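Local atomic coordinates of enoyl-CoA hydratase/isomerase family protein (Pseudomonas syringae pv. tomato, PDB entry 3OT6), a protein that probably acts on enoyl-CoA or related acyl-CoA thioesters as a hydratase or isomerase of the crotonase-like family. Residues L86-I98 and K209-D221. Residues are numbered along the deposited sequence; the frame is centred on the assembly and turned at random.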
ATOM      1  N   LEU A  86      -7.092  -5.977   2.946  1.00 20.53           N
ATOM      2  CA  LEU A  86      -5.920  -5.409   3.613  1.00 20.33           C
ATOM      3  C   LEU A  86      -5.816  -3.931   3.288  1.00 21.36           C
ATOM      4  O   LEU A  86      -5.502  -3.134   4.184  1.00 23.51           O
ATOM      5  CB  LEU A  86      -4.598  -6.148   3.277  1.00 18.65           C
ATOM      6  CG  LEU A  86      -3.285  -5.480   3.702  1.00 17.54           C
ATOM      7  CD1 LEU A  86      -3.141  -5.469   5.267  1.00 17.40           C
ATOM      8  CD2 LEU A  86      -2.030  -6.127   3.093  1.00 16.23           C
ATOM      9  N   ALA A  87      -6.071  -3.529   2.037  1.00 21.04           N
ATOM     10  CA  ALA A  87      -6.050  -2.082   1.724  1.00 21.29           C
ATOM     11  C   ALA A  87      -7.122  -1.334   2.581  1.00 21.06           C
ATOM     12  O   ALA A  87      -6.876  -0.252   3.117  1.00 22.53           O
ATOM     13  CB  ALA A  87      -6.256  -1.791   0.179  1.00 19.81           C
ATOM     14  N   ARG A  88      -8.310  -1.881   2.654  1.00 20.04           N
ATOM     15  CA  ARG A  88      -9.362  -1.307   3.444  1.00 21.50           C
ATOM     16  C   ARG A  88      -8.945  -1.274   4.948  1.00 21.62           C
ATOM     17  O   ARG A  88      -9.261  -0.351   5.677  1.00 21.80           O
ATOM     18  CB  ARG A  88     -10.634  -2.126   3.241  1.00 21.44           C
ATOM     19  CG  ARG A  88     -11.862  -1.405   3.692  1.00 24.02           C
ATOM     20  CD  ARG A  88     -12.558  -2.247   4.683  1.00 29.95           C
ATOM     21  NE  ARG A  88     -13.875  -1.766   5.051  1.00 33.49           N
ATOM     22  CZ  ARG A  88     -14.140  -1.242   6.243  1.00 33.77           C
ATOM     23  NH1 ARG A  88     -13.162  -1.157   7.144  1.00 35.43           N
ATOM     24  NH2 ARG A  88     -15.360  -0.806   6.520  1.00 26.40           N
ATOM     25  N   ARG A  89      -8.191  -2.251   5.410  1.00 21.58           N
ATOM     26  CA  ARG A  89      -7.875  -2.264   6.821  1.00 21.48           C
ATOM     27  C   ARG A  89      -6.858  -1.184   7.063  1.00 21.57           C
ATOM     28  O   ARG A  89      -6.952  -0.474   8.036  1.00 22.31           O
ATOM     29  CB  ARG A  89      -7.344  -3.624   7.279  1.00 21.92           C
ATOM     30  CG  ARG A  89      -6.747  -3.568   8.643  1.00 24.06           C
ATOM     31  CD  ARG A  89      -6.104  -4.869   9.047  1.00 28.94           C
ATOM     32  NE  ARG A  89      -5.779  -4.788  10.461  1.00 31.22           N
ATOM     33  CZ  ARG A  89      -5.227  -5.755  11.155  1.00 30.17           C
ATOM     34  NH1 ARG A  89      -4.916  -6.900  10.582  1.00 33.26           N
ATOM     35  NH2 ARG A  89      -5.013  -5.570  12.427  1.00 32.05           N
HETATM   36  N   MSE A  90      -5.921  -1.008   6.136  1.00 21.03           N
HETATM   37  CA  MSE A  90      -4.900   0.011   6.307  1.00 20.20           C
HETATM   38  C   MSE A  90      -5.497   1.388   6.335  1.00 19.94           C
HETATM   39  O   MSE A  90      -5.028   2.257   7.059  1.00 20.29           O
HETATM   40  CB  MSE A  90      -3.839  -0.065   5.206  1.00 19.90           C
HETATM   41  CG  MSE A  90      -2.918  -1.240   5.349  1.00 19.61           C
HETATM   42 SE   MSE A  90      -1.768  -1.577   3.785  1.00 24.08          SE
HETATM   43  CE  MSE A  90      -0.547  -0.024   3.820  1.00 17.73           C
ATOM     44  N   LEU A  91      -6.510   1.611   5.524  1.00 20.61           N
ATOM     45  CA  LEU A  91      -7.131   2.941   5.446  1.00 20.76           C
ATOM     46  C   LEU A  91      -8.025   3.170   6.653  1.00 21.07           C
ATOM     47  O   LEU A  91      -8.451   4.300   6.933  1.00 20.31           O
ATOM     48  CB  LEU A  91      -7.939   3.073   4.174  1.00 21.29           C
ATOM     49  CG  LEU A  91      -7.090   3.214   2.903  1.00 19.74           C
ATOM     50  CD1 LEU A  91      -7.951   2.827   1.703  1.00 16.46           C
ATOM     51  CD2 LEU A  91      -6.687   4.648   2.813  1.00 18.90           C
ATOM     52  N   SER A  92      -8.317   2.103   7.387  1.00 21.22           N
ATOM     53  CA  SER A  92      -9.137   2.317   8.587  1.00 22.19           C
ATOM     54  C   SER A  92      -8.307   2.058   9.863  1.00 22.86           C
ATOM     55  O   SER A  92      -8.843   2.068  10.946  1.00 23.60           O
ATOM     56  CB  SER A  92     -10.454   1.569   8.558  1.00 21.11           C
ATOM     57  OG  SER A  92     -10.223   0.248   8.307  1.00 20.85           O
ATOM     58  N   HIS A  93      -6.981   1.997   9.715  1.00 21.77           N
ATOM     59  CA  HIS A  93      -6.149   1.702  10.827  1.00 21.82           C
ATOM     60  C   HIS A  93      -6.217   2.798  11.911  1.00 21.42           C
ATOM     61  O   HIS A  93      -6.115   3.981  11.612  1.00 21.45           O
ATOM     62  CB  HIS A  93      -4.713   1.508  10.331  1.00 21.50           C
ATOM     63  CG  HIS A  93      -3.804   0.881  11.341  1.00 21.24           C
ATOM     64  ND1 HIS A  93      -3.979  -0.422  11.781  1.00 20.36           N
ATOM     65  CD2 HIS A  93      -2.741   1.383  12.027  1.00 18.53           C
ATOM     66  CE1 HIS A  93      -3.034  -0.712  12.658  1.00 18.93           C
ATOM     67  NE2 HIS A  93      -2.278   0.368  12.838  1.00 20.28           N
ATOM     68  N   PRO A  94      -6.264   2.408  13.180  1.00 21.08           N
ATOM     69  CA  PRO A  94      -6.470   3.427  14.220  1.00 21.37           C
ATOM     70  C   PRO A  94      -5.305   4.389  14.487  1.00 21.74           C
ATOM     71  O   PRO A  94      -5.506   5.431  15.120  1.00 21.46           O
ATOM     72  CB  PRO A  94      -6.884   2.622  15.449  1.00 22.03           C
ATOM     73  CG  PRO A  94      -6.399   1.230  15.227  1.00 22.99           C
ATOM     74  CD  PRO A  94      -6.322   1.036  13.693  1.00 22.22           C
ATOM     75  N   PHE A  95      -4.128   4.098  13.942  1.00 21.28           N
ATOM     76  CA  PHE A  95      -2.958   4.975  14.075  1.00 21.94           C
ATOM     77  C   PHE A  95      -2.403   5.244  12.652  1.00 22.65           C
ATOM     78  O   PHE A  95      -2.730   4.503  11.705  1.00 23.63           O
ATOM     79  CB  PHE A  95      -1.873   4.341  15.006  1.00 21.52           C
ATOM     80  CG  PHE A  95      -2.410   3.946  16.311  1.00 21.44           C
ATOM     81  CD1 PHE A  95      -2.412   4.849  17.366  1.00 22.00           C
ATOM     82  CD2 PHE A  95      -3.009   2.698  16.482  1.00 22.54           C
ATOM     83  CE1 PHE A  95      -2.981   4.513  18.575  1.00 19.45           C
ATOM     84  CE2 PHE A  95      -3.596   2.356  17.682  1.00 22.65           C
ATOM     85  CZ  PHE A  95      -3.601   3.279  18.727  1.00 23.34           C
ATOM     86  N   PRO A  96      -1.574   6.293  12.507  1.00 21.99           N
ATOM     87  CA  PRO A  96      -1.104   6.697  11.213  1.00 22.06           C
ATOM     88  C   PRO A  96      -0.262   5.601  10.547  1.00 22.94           C
ATOM     89  O   PRO A  96       0.554   4.969  11.216  1.00 25.45           O
ATOM     90  CB  PRO A  96      -0.252   7.946  11.540  1.00 20.93           C
ATOM     91  CG  PRO A  96      -0.951   8.546  12.796  1.00 20.56           C
ATOM     92  CD  PRO A  96      -1.175   7.262  13.558  1.00 22.62           C
ATOM     93  N   ILE A  97      -0.481   5.356   9.254  1.00 22.93           N
ATOM     94  CA  ILE A  97       0.391   4.502   8.469  1.00 22.26           C
ATOM     95  C   ILE A  97       1.227   5.305   7.449  1.00 22.17           C
ATOM     96  O   ILE A  97       0.684   6.058   6.593  1.00 22.96           O
ATOM     97  CB  ILE A  97      -0.379   3.374   7.800  1.00 22.59           C
ATOM     98  CG1 ILE A  97      -1.122   2.553   8.858  1.00 21.51           C
ATOM     99  CG2 ILE A  97       0.601   2.421   7.051  1.00 22.17           C
ATOM    100  CD1 ILE A  97      -1.937   1.400   8.280  1.00 19.65           C
ATOM    101  N   ILE A  98       2.554   5.173   7.587  1.00 21.26           N
ATOM    102  CA  ILE A  98       3.528   5.731   6.664  1.00 19.91           C
ATOM    103  C   ILE A  98       3.976   4.606   5.766  1.00 20.54           C
ATOM    104  O   ILE A  98       4.236   3.471   6.219  1.00 20.89           O
ATOM    105  CB  ILE A  98       4.739   6.312   7.403  1.00 19.64           C
ATOM    106  CG1 ILE A  98       4.290   7.341   8.436  1.00 18.22           C
ATOM    107  CG2 ILE A  98       5.707   6.997   6.454  1.00 17.52           C
ATOM    108  CD1 ILE A  98       5.480   7.882   9.385  1.00 16.55           C
ATOM    109  N   LYS A 209     -10.401   9.886  10.716  1.00 22.89           N
ATOM    110  CA  LYS A 209     -10.105   8.978   9.627  1.00 22.80           C
ATOM    111  C   LYS A 209     -11.329   8.142   9.222  1.00 23.37           C
ATOM    112  O   LYS A 209     -11.714   8.082   8.017  1.00 22.99           O
ATOM    113  CB  LYS A 209      -8.934   8.094  10.037  1.00 22.76           C
ATOM    114  CG  LYS A 209      -8.565   7.046   9.071  1.00 22.36           C
ATOM    115  CD  LYS A 209      -7.411   6.124   9.547  1.00 21.31           C
ATOM    116  CE  LYS A 209      -6.203   6.904  10.026  1.00 21.96           C
ATOM    117  NZ  LYS A 209      -5.064   6.018  10.033  1.00 22.65           N
ATOM    118  N   LEU A 210     -11.969   7.480  10.191  1.00 22.73           N
ATOM    119  CA  LEU A 210     -13.207   6.778   9.837  1.00 22.70           C
ATOM    120  C   LEU A 210     -14.333   7.713   9.290  1.00 22.27           C
ATOM    121  O   LEU A 210     -15.148   7.279   8.474  1.00 22.02           O
ATOM    122  CB  LEU A 210     -13.723   5.887  10.982  1.00 22.11           C
ATOM    123  CG  LEU A 210     -12.667   4.853  11.415  1.00 25.95           C
ATOM    124  CD1 LEU A 210     -13.236   3.965  12.543  1.00 25.17           C
ATOM    125  CD2 LEU A 210     -12.176   3.995  10.239  1.00 19.76           C
ATOM    126  N   LYS A 211     -14.405   8.948   9.765  1.00 21.49           N
ATOM    127  CA  LYS A 211     -15.492   9.845   9.356  1.00 22.75           C
ATOM    128  C   LYS A 211     -15.182  10.328   7.934  1.00 23.46           C
ATOM    129  O   LYS A 211     -16.017  10.266   7.038  1.00 24.15           O
ATOM    130  CB  LYS A 211     -15.619  11.051  10.321  1.00 22.20           C
ATOM    131  CG  LYS A 211     -16.925  11.758  10.453  1.00 19.77           C
ATOM    132  CD  LYS A 211     -16.830  12.771  11.661  1.00 23.07           C
ATOM    133  CE  LYS A 211     -18.042  13.747  11.769  1.00 22.37           C
ATOM    134  NZ  LYS A 211     -17.961  14.853  12.889  1.00 20.00           N
ATOM    135  N   VAL A 212     -13.961  10.783   7.716  1.00 23.22           N
ATOM    136  CA  VAL A 212     -13.608  11.293   6.409  1.00 22.27           C
ATOM    137  C   VAL A 212     -13.768  10.181   5.386  1.00 23.10           C
ATOM    138  O   VAL A 212     -14.300  10.431   4.291  1.00 25.31           O
ATOM    139  CB  VAL A 212     -12.185  11.837   6.411  1.00 21.99           C
ATOM    140  CG1 VAL A 212     -11.586  11.891   5.011  1.00 18.85           C
ATOM    141  CG2 VAL A 212     -12.163  13.192   7.135  1.00 20.79           C
ATOM    142  N   ARG A 213     -13.322   8.978   5.744  1.00 22.24           N
ATOM    143  CA  ARG A 213     -13.105   7.891   4.810  1.00 21.30           C
ATOM    144  C   ARG A 213     -14.286   6.972   4.640  1.00 21.52           C
ATOM    145  O   ARG A 213     -14.211   6.028   3.860  1.00 22.33           O
ATOM    146  CB  ARG A 213     -11.872   7.096   5.197  1.00 20.42           C
ATOM    147  CG  ARG A 213     -10.559   7.803   4.773  1.00 20.76           C
ATOM    148  CD  ARG A 213      -9.366   6.889   4.910  1.00 18.26           C
ATOM    149  NE  ARG A 213      -8.123   7.553   4.564  1.00 19.64           N
ATOM    150  CZ  ARG A 213      -6.952   7.296   5.150  1.00 17.01           C
ATOM    151  NH1 ARG A 213      -6.866   6.417   6.116  1.00 16.24           N
ATOM    152  NH2 ARG A 213      -5.877   7.938   4.802  1.00 12.81           N
ATOM    153  N   LYS A 214     -15.400   7.281   5.296  1.00 22.36           N
ATOM    154  CA  LYS A 214     -16.574   6.404   5.308  1.00 22.84           C
ATOM    155  C   LYS A 214     -17.025   6.028   3.930  1.00 22.83           C
ATOM    156  O   LYS A 214     -17.172   4.844   3.665  1.00 24.22           O
ATOM    157  CB  LYS A 214     -17.760   7.007   6.082  1.00 22.65           C
ATOM    158  CG  LYS A 214     -18.991   6.100   5.964  1.00 26.97           C
ATOM    159  CD  LYS A 214     -20.200   6.524   6.850  1.00 38.40           C
ATOM    160  CE  LYS A 214     -21.486   5.648   6.540  1.00 40.85           C
ATOM    161  NZ  LYS A 214     -21.080   4.181   6.528  1.00 42.46           N
ATOM    162  N   GLY A 215     -17.252   7.018   3.060  1.00 23.21           N
ATOM    163  CA  GLY A 215     -17.535   6.800   1.635  1.00 23.79           C
ATOM    164  C   GLY A 215     -16.558   5.822   0.976  1.00 25.05           C
ATOM    165  O   GLY A 215     -16.992   4.844   0.326  1.00 26.35           O
ATOM    166  N   LEU A 216     -15.253   6.011   1.210  1.00 24.22           N
ATOM    167  CA  LEU A 216     -14.259   5.224   0.554  1.00 23.85           C
ATOM    168  C   LEU A 216     -14.359   3.816   1.110  1.00 25.11           C
ATOM    169  O   LEU A 216     -14.337   2.823   0.331  1.00 25.83           O
ATOM    170  CB  LEU A 216     -12.878   5.820   0.748  1.00 23.75           C
ATOM    171  CG  LEU A 216     -11.622   5.013   0.343  1.00 23.10           C
ATOM    172  CD1 LEU A 216     -11.589   4.700  -1.172  1.00 20.64           C
ATOM    173  CD2 LEU A 216     -10.337   5.718   0.750  1.00 17.93           C
ATOM    174  N   LEU A 217     -14.511   3.716   2.429  1.00 24.30           N
ATOM    175  CA  LEU A 217     -14.581   2.392   3.096  1.00 23.87           C
ATOM    176  C   LEU A 217     -15.828   1.608   2.664  1.00 23.48           C
ATOM    177  O   LEU A 217     -15.741   0.458   2.352  1.00 23.43           O
ATOM    178  CB  LEU A 217     -14.512   2.542   4.621  1.00 21.96           C
ATOM    179  CG  LEU A 217     -13.169   2.553   5.389  1.00 25.48           C
ATOM    180  CD1 LEU A 217     -11.854   2.501   4.580  1.00 22.16           C
ATOM    181  CD2 LEU A 217     -13.074   3.583   6.514  1.00 16.48           C
ATOM    182  N   ASP A 218     -16.995   2.226   2.607  1.00 24.06           N
ATOM    183  CA  ASP A 218     -18.160   1.489   2.125  1.00 25.20           C
ATOM    184  C   ASP A 218     -17.991   1.048   0.689  1.00 25.04           C
ATOM    185  O   ASP A 218     -18.284  -0.090   0.377  1.00 26.77           O
ATOM    186  CB  ASP A 218     -19.462   2.297   2.322  1.00 25.00           C
ATOM    187  CG  ASP A 218     -19.734   2.575   3.801  1.00 29.45           C
ATOM    188  OD1 ASP A 218     -19.124   1.852   4.683  1.00 32.62           O
ATOM    189  OD2 ASP A 218     -20.529   3.513   4.074  1.00 29.88           O
ATOM    190  N   THR A 219     -17.530   1.957  -0.166  1.00 24.56           N
ATOM    191  CA  THR A 219     -17.221   1.693  -1.546  1.00 24.33           C
ATOM    192  C   THR A 219     -16.234   0.532  -1.754  1.00 25.45           C
ATOM    193  O   THR A 219     -16.406  -0.287  -2.684  1.00 26.03           O
ATOM    194  CB  THR A 219     -16.633   2.945  -2.207  1.00 24.23           C
ATOM    195  OG1 THR A 219     -17.603   3.983  -2.175  1.00 22.11           O
ATOM    196  CG2 THR A 219     -16.244   2.658  -3.652  1.00 22.54           C
ATOM    197  N   LEU A 220     -15.189   0.480  -0.938  1.00 25.34           N
ATOM    198  CA  LEU A 220     -14.265  -0.640  -0.976  1.00 26.16           C
ATOM    199  C   LEU A 220     -14.959  -1.957  -0.568  1.00 27.39           C
ATOM    200  O   LEU A 220     -14.665  -2.980  -1.184  1.00 28.17           O
ATOM    201  CB  LEU A 220     -13.003  -0.389  -0.119  1.00 25.31           C
ATOM    202  CG  LEU A 220     -11.951   0.582  -0.684  1.00 27.76           C
ATOM    203  CD1 LEU A 220     -10.868   0.990   0.385  1.00 24.88           C
ATOM    204  CD2 LEU A 220     -11.309  -0.001  -1.936  1.00 28.30           C
ATOM    205  N   ASP A 221     -15.827  -1.953   0.458  1.00 27.62           N
ATOM    206  CA  ASP A 221     -16.560  -3.170   0.843  1.00 29.71           C
ATOM    207  C   ASP A 221     -17.472  -3.685  -0.334  1.00 29.95           C
ATOM    208  O   ASP A 221     -17.474  -4.872  -0.623  1.00 31.04           O
ATOM    209  CB  ASP A 221     -17.372  -2.983   2.163  1.00 29.45           C
ATOM    210  CG  ASP A 221     -16.479  -2.740   3.379  1.00 34.87           C
ATOM    211  OD1 ASP A 221     -15.257  -3.018   3.348  1.00 40.10           O
ATOM    212  OD2 ASP A 221     -16.972  -2.200   4.392  1.00 41.94           O
TER
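Leu91 enters as a knob among Arg213, Leu216, Leu217 and Leu220; the axes of segments 86-91 and 209-221 run antiparallel, 10.2 Å apart at their closest approach. Leu91 CD1 meets Leu220 CD1 at 3.7 Å and touches Leu216 CD2, while CD2 lies over the centre of the Arg213 guanidinium, 3.5 Å above its plane. Alongside, Ser92 CB packs against Leu210 CD2 and Leu217 CD2.

In a salt bridge, Arg88 grips Asp221 side-on, NE to OD1 and NH2 to OD2 (3.0 Å), with guanidinium and carboxylate planes only 2° apart; Leu217 CG covers one face of the guanidinium. The chain of Arg88 starts with CG anti to the backbone N (chi1 -163°) and bends at chi2 to reach the acid.

Between Leu91 and Phe95, basic side chains take up backbone oxygens: Arg213 NH1 donates to Leu91 O at 2.8 Å, Lys209 NZ to His93 O at 2.8 Å and, weakly, to Phe95 O.

Asp117, just before strand 118-122, bridges to Lys209 and Arg213 and accepts from Ile97 N, joining helix 202-230 to strand 97-100. In this probable crotonase-like fold the contact packs helix 73-91 on the C-terminal helix 202-230, and helix 141-150 flanks it through Leu146, which touches Leu91.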